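Local atomic coordinates of carbohydrate binding module family 33 and 10 domain protein (Teredinibacter turnerae, PDB entry 6RW7), a protein that is a copper-dependent lytic polysaccharide monooxygenase of family AA10 whose catalytic domain, a part of the longer protein, probably attacks cellulose by oxidative cleavage. Residues E144-G149 / S155-D160; E112-Y117 / S164-T169. All coordinates share one frame; numbering follows the deposited sequence.

From the N terminus, the chain first runs through 112-117, on the strand spanning 111-118, and, after 46 intervening residues, reaches 164-169, so contact 2 closes a long loop. Contact 1 lies wholly within that excursion: 144-149 meets 155-160 after a connection of only five residues. The two contacts therefore nest and do not cross. Strand 142-145 pairs antiparallel with 111-118 in one sheet, and strand 157-160 pairs antiparallel with 165-172 in the other, where Asp160 N and Glu158 N probably bond to His165 O and Asn167 O. Contact 2 packs the two sheets in their buried interior, while contact 1 joins them at the border, their centres about 7 Å apart.

Contact 1: residues E144-G149 / S155-D160; sequences ESIVPG and SAVEAD. With NA (sodium ion), chain B.
Val157 and Glu144 have the largest surfaces buried here, and they meet through aliphatic carbon: Val157 CG2 lies 3.7 Å from Glu144 CB. The valine has CG1 anti to its backbone N (chi1 -171°), which turns CG2 to the glutamate side. Ile146 reaches the valine from a direction roughly at right angles, its CG2 4.2 Å from Val157 CB, so two alternate residues of 144-149 meet the same side chain. Val157 also touches Leu114 and Ile166, one from each sheet.

The polar end of Glu144 does something different. A bend at chi2 (-65°) folds the carboxylate over Ala156, whose CB is 3.9 Å from Glu144 CD, with Glu144 OE1 and OE2 only slightly farther from it. These near-equal separations place the methyl over the flat face of the carboxylate, not at its rim. No hydrogen bond joins the two segments directly. Asn154, in the loop between them, supplies the polar link: its ND2 bonds to Glu144 OE1 and to Ser145 O, while its OD1 accepts from Ala156 N, which fixes the carboxylate and the start of 155-160 together.

The backbone of Val157 has a second task, since its O binds the sodium ion at 2.3 Å. Three waters and the backbone O atoms of Phe151 and Asn154 bring the ligands to six. Water 2 stands almost across the ion from Val157 O (163° at the sodium), and water 1 also donates to Ser155 O. The sodium ion is held by the loop that leads from strand 142-145 of one sheet to the outermost strand 157-160 of the other, a crossing between the two sheets of the immunoglobulin-like beta-sandwich of AA10 enzymes.

Contact 2: residues E112-Y117 / S164-T169; sequences EELVFY and SHINVT. With CU (copper (II) ion), chain C.
Leu114 and Val168 carry most of this contact, which across the two strands is entirely apolar. Val168 CG2 presses on the branch carbon of the leucine, Leu114 CG, at 3.3 Å, shorter than usual for two carbons and a sign of a tight fit if the modelled positions are taken at face value. The valine divides its two methyls between neighbours. A chi1 of -166° sets CG2 beside the backbone N, facing Leu114, and leaves CG1 for Phe116. Val168 CG1 comes obliquely to CE1 of the Phe116 ring at 4.1 Å. Ile166 adds a looser touch, its CG2 lying 4.2 Å from Leu114 CD2.

These residues alternate along their strands, 114 and 116 facing 166 and 168, as expected when two sheets pack face to face. The strand axes come within 9.2 Å at a crossing angle of -54°, a spacing filled by side chains and too wide for backbone pairing; this is the interior of the immunoglobulin-like sandwich of AA10 enzymes. Trp185, from strand 178-187, continues the apolar layer against both Leu114 and Ile166, and Phe98 meets the Phe116 ring.

Metal coordination belongs to the 164-169 segment alone. His165 NE2 binds the copper (II) ion at 2.0 Å, and the metal is about as far from His165 CE1 (2.9 Å) as from His165 CD2 (3.1 Å), so the bond is little skewed to either flank of the imidazole. Water 4 is a further ligand at 2.2 Å from the copper, making an angle of 88° at the metal with His165 NE2. Glu5 OE1 and Asp101 OD2 complete this site, which is distinct from the copper (I) site of His1 and His107.

Contact 1: residues E144-G149 / S155-D160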
loop_
_atom_site.group_PDB
_atom_site.type_symbol
_atom_site.label_atom_id
_atom_site.label_comp_id
_atom_site.label_asym_id
_atom_site.label_seq_id
_atom_site.Cartn_x
_atom_site.Cartn_y
_atom_site.Cartn_z
ATOM N N GLU A 144 -1.198 5.102 13.477
ATOM C CA GLU A 144 -1.643 4.381 14.679
ATOM C C GLU A 144 -0.496 3.493 15.121
ATOM O O GLU A 144 -0.099 2.600 14.340
ATOM C CB GLU A 144 -2.925 3.617 14.393
ATOM C CG GLU A 144 -4.082 4.535 14.057
ATOM C CD GLU A 144 -4.565 5.464 15.160
ATOM O OE1 GLU A 144 -4.139 5.315 16.336
ATOM O OE2 GLU A 144 -5.337 6.392 14.833
ATOM N N SER A 145 -0.067 3.668 16.364
ATOM C CA SER A 145 1.019 2.855 16.943
ATOM C C SER A 145 0.529 2.069 18.162
ATOM O O SER A 145 -0.489 2.426 18.804
ATOM C CB SER A 145 2.208 3.714 17.256
ATOM O OG SER A 145 1.929 4.614 18.308
ATOM N N ILE A 146 1.218 0.973 18.420
ATOM C CA ILE A 146 1.012 0.107 19.606
ATOM C C ILE A 146 2.354 -0.035 20.310
ATOM O O ILE A 146 3.401 0.106 19.683
ATOM C CB ILE A 146 0.436 -1.276 19.233
ATOM C CG1 ILE A 146 1.309 -2.011 18.217
ATOM C CG2 ILE A 146 -1.009 -1.154 18.775
ATOM C CD1 ILE A 146 0.886 -3.446 18.042
ATOM N N VAL A 147 2.316 -0.238 21.617
ATOM C CA VAL A 147 3.451 -0.894 22.308
ATOM C C VAL A 147 3.726 -2.161 21.506
ATOM O O VAL A 147 2.793 -2.923 21.226
ATOM C CB VAL A 147 3.085 -1.193 23.770
ATOM C CG1 VAL A 147 4.143 -2.053 24.439
ATOM C CG2 VAL A 147 2.891 0.104 24.543
ATOM N N PRO A 148 4.975 -2.409 21.050
ATOM C CA PRO A 148 5.197 -3.450 20.050
ATOM C C PRO A 148 4.590 -4.802 20.441
ATOM O O PRO A 148 4.847 -5.334 21.536
ATOM C CB PRO A 148 6.722 -3.475 19.915
ATOM C CG PRO A 148 7.088 -2.028 20.136
ATOM C CD PRO A 148 6.185 -1.610 21.290
ATOM N N GLY A 149 3.727 -5.323 19.566
ATOM C CA GLY A 149 3.100 -6.645 19.706
ATOM C C GLY A 149 1.895 -6.653 20.632
ATOM O O GLY A 149 1.217 -7.684 20.723
ATOM N N SER A 155 -6.951 1.188 20.440
ATOM C CA SER A 155 -8.299 0.669 20.109
ATOM C C SER A 155 -8.559 0.746 18.601
ATOM O O SER A 155 -9.543 0.116 18.145
ATOM C CB SER A 155 -9.369 1.396 20.878
ATOM O OG SER A 155 -9.287 2.779 20.626
ATOM N N ALA A 156 -7.711 1.437 17.848
ATOM C CA ALA A 156 -7.855 1.540 16.376
ATOM C C ALA A 156 -7.167 0.377 15.651
ATOM O O ALA A 156 -7.331 0.299 14.437
ATOM C CB ALA A 156 -7.310 2.853 15.890
ATOM N N VAL A 157 -6.414 -0.474 16.344
ATOM C CA VAL A 157 -5.566 -1.508 15.694
ATOM C C VAL A 157 -5.941 -2.863 16.288
ATOM O O VAL A 157 -5.921 -2.998 17.520
ATOM C CB VAL A 157 -4.065 -1.212 15.868
ATOM C CG1 VAL A 157 -3.257 -2.163 15.004
ATOM C CG2 VAL A 157 -3.674 0.236 15.585
ATOM N N GLU A 158 -6.280 -3.830 15.444
ATOM C CA GLU A 158 -6.700 -5.175 15.888
ATOM C C GLU A 158 -5.854 -6.234 15.180
ATOM O O GLU A 158 -5.627 -6.109 13.960
ATOM C CB GLU A 158 -8.190 -5.238 15.583
ATOM C CG GLU A 158 -8.836 -6.591 15.645
ATOM C CD GLU A 158 -10.299 -6.341 15.355
ATOM O OE1 GLU A 158 -10.671 -6.319 14.167
ATOM O OE2 GLU A 158 -11.021 -6.022 16.314
ATOM N N ALA A 159 -5.394 -7.225 15.937
ATOM C CA ALA A 159 -4.745 -8.436 15.404
ATOM C C ALA A 159 -5.824 -9.495 15.150
ATOM O O ALA A 159 -6.570 -9.826 16.080
ATOM C CB ALA A 159 -3.694 -8.940 16.354
ATOM N N ASP A 160 -5.921 -10.009 13.935
ATOM C CA ASP A 160 -6.789 -11.163 13.618
ATOM C C ASP A 160 -5.868 -12.362 13.414
ATOM O O ASP A 160 -5.334 -12.543 12.317
ATOM C CB ASP A 160 -7.684 -10.821 12.436
ATOM C CG ASP A 160 -8.468 -11.990 11.888
ATOM O OD1 ASP A 160 -8.327 -13.121 12.421
ATOM O OD2 ASP A 160 -9.211 -11.732 10.927
HETATM NA NA NA B . -6.471 -2.832 19.746
HETATM O O HOH W 1 -8.717 -2.754 18.982
HETATM O O HOH W 2 -7.408 -2.094 21.857
HETATM O O HOH W 3 -6.998 -5.089 20.178
#

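Contact 2: residues E112-Y117 / S164-T169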
loop_
_atom_site.group_PDB
_atom_site.type_symbol
_atom_site.label_atom_id
_atom_site.label_comp_id
_atom_site.label_asym_id
_atom_site.label_seq_id
_atom_site.Cartn_x
_atom_site.Cartn_y
_atom_site.Cartn_z
ATOM N N GLU A 112 4.751 -2.328 15.279
ATOM C CA GLU A 112 4.727 -1.051 16.033
ATOM C C GLU A 112 3.747 -0.047 15.420
ATOM O O GLU A 112 3.036 0.624 16.206
ATOM C CB GLU A 112 6.112 -0.424 16.098
ATOM C CG GLU A 112 6.082 0.841 16.918
ATOM C CD GLU A 112 7.434 1.302 17.412
ATOM O OE1 GLU A 112 8.415 1.163 16.660
ATOM O OE2 GLU A 112 7.490 1.809 18.566
ATOM N N GLU A 113 3.710 0.133 14.101
ATOM C CA GLU A 113 2.822 1.205 13.611
ATOM C C GLU A 113 2.301 0.915 12.211
ATOM O O GLU A 113 2.900 0.165 11.437
ATOM C CB GLU A 113 3.507 2.567 13.676
ATOM C CG GLU A 113 4.770 2.619 12.850
ATOM C CD GLU A 113 5.482 3.957 12.775
ATOM O OE1 GLU A 113 5.257 4.804 13.654
ATOM O OE2 GLU A 113 6.219 4.174 11.801
ATOM N N LEU A 114 1.164 1.524 11.947
ATOM C CA LEU A 114 0.483 1.474 10.639
ATOM C C LEU A 114 0.281 2.933 10.239
ATOM O O LEU A 114 -0.341 3.685 11.008
ATOM C CB LEU A 114 -0.868 0.766 10.781
ATOM C CG LEU A 114 -0.910 -0.735 11.088
ATOM C CD1 LEU A 114 -0.235 -1.548 10.023
ATOM C CD2 LEU A 114 -0.428 -1.086 12.489
ATOM N N VAL A 115 0.833 3.334 9.106
ATOM C CA VAL A 115 0.861 4.752 8.664
ATOM C C VAL A 115 0.217 4.829 7.289
ATOM O O VAL A 115 0.484 3.960 6.471
ATOM C CB VAL A 115 2.314 5.272 8.650
ATOM C CG1 VAL A 115 2.378 6.760 8.420
ATOM C CG2 VAL A 115 3.046 4.921 9.938
ATOM N N PHE A 116 -0.584 5.865 7.044
ATOM C CA PHE A 116 -1.309 6.018 5.768
ATOM C C PHE A 116 -1.241 7.465 5.311
ATOM O O PHE A 116 -1.568 8.370 6.101
ATOM C CB PHE A 116 -2.781 5.659 5.921
ATOM C CG PHE A 116 -3.083 4.256 6.371
ATOM C CD1 PHE A 116 -2.959 3.888 7.703
ATOM C CD2 PHE A 116 -3.469 3.299 5.453
ATOM C CE1 PHE A 116 -3.283 2.600 8.102
ATOM C CE2 PHE A 116 -3.760 2.013 5.855
ATOM C CZ PHE A 116 -3.661 1.663 7.172
ATOM N N TYR A 117 -0.909 7.633 4.040
ATOM C CA TYR A 117 -0.912 8.927 3.338
ATOM C C TYR A 117 -1.906 8.848 2.191
ATOM O O TYR A 117 -2.106 7.766 1.650
ATOM C CB TYR A 117 0.468 9.224 2.767
ATOM C CG TYR A 117 1.573 9.455 3.760
ATOM C CD1 TYR A 117 2.223 8.400 4.382
ATOM C CD2 TYR A 117 2.026 10.741 4.018
ATOM C CE1 TYR A 117 3.244 8.645 5.283
ATOM C CE2 TYR A 117 3.089 10.986 4.865
ATOM C CZ TYR A 117 3.717 9.928 5.488
ATOM O OH TYR A 117 4.745 10.150 6.382
ATOM N N SER A 164 -4.480 -14.123 9.991
ATOM C CA SER A 164 -3.164 -13.436 9.895
ATOM C C SER A 164 -3.367 -12.066 9.256
ATOM O O SER A 164 -2.694 -11.756 8.254
ATOM C CB SER A 164 -2.166 -14.233 9.099
ATOM O OG SER A 164 -1.882 -15.448 9.756
ATOM N N HIS A 165 -4.276 -11.273 9.809
ATOM C CA HIS A 165 -4.567 -9.899 9.353
ATOM C C HIS A 165 -4.307 -8.909 10.485
ATOM O O HIS A 165 -4.490 -9.250 11.670
ATOM C CB HIS A 165 -6.011 -9.736 8.882
ATOM C CG HIS A 165 -6.353 -10.420 7.605
ATOM N ND1 HIS A 165 -7.635 -10.385 7.108
ATOM C CD2 HIS A 165 -5.602 -11.138 6.742
ATOM C CE1 HIS A 165 -7.665 -11.057 5.969
ATOM N NE2 HIS A 165 -6.425 -11.507 5.724
ATOM N N ILE A 166 -3.924 -7.691 10.117
ATOM C CA ILE A 166 -4.005 -6.524 11.030
ATOM C C ILE A 166 -5.100 -5.615 10.487
ATOM O O ILE A 166 -5.035 -5.248 9.298
ATOM C CB ILE A 166 -2.668 -5.776 11.157
ATOM C CG1 ILE A 166 -1.559 -6.652 11.742
ATOM C CG2 ILE A 166 -2.863 -4.495 11.940
ATOM C CD1 ILE A 166 -0.165 -6.065 11.636
ATOM N N ASN A 167 -6.088 -5.271 11.310
ATOM C CA ASN A 167 -7.188 -4.362 10.929
ATOM C C ASN A 167 -6.934 -3.006 11.597
ATOM O O ASN A 167 -6.745 -2.970 12.824
ATOM C CB ASN A 167 -8.550 -4.921 11.340
ATOM C CG ASN A 167 -8.831 -6.308 10.808
ATOM O OD1 ASN A 167 -8.500 -6.624 9.661
ATOM N ND2 ASN A 167 -9.457 -7.147 11.628
ATOM N N VAL A 168 -6.854 -1.939 10.812
ATOM C CA VAL A 168 -6.642 -0.574 11.347
ATOM C C VAL A 168 -7.843 0.260 10.945
ATOM O O VAL A 168 -8.134 0.301 9.743
ATOM C CB VAL A 168 -5.401 0.129 10.783
ATOM C CG1 VAL A 168 -5.050 1.354 11.609
ATOM C CG2 VAL A 168 -4.213 -0.755 10.569
ATOM N N THR A 169 -8.421 1.008 11.875
ATOM C CA THR A 169 -9.536 1.932 11.574
ATOM C C THR A 169 -8.979 3.346 11.443
ATOM O O THR A 169 -8.225 3.781 12.333
ATOM C CB THR A 169 -10.630 1.765 12.627
ATOM O OG1 THR A 169 -11.004 0.390 12.584
ATOM C CG2 THR A 169 -11.823 2.649 12.351
HETATM CU CU CU C . -6.042 -12.505 4.048
HETATM O O HOH W 4 -5.907 -14.326 5.248
#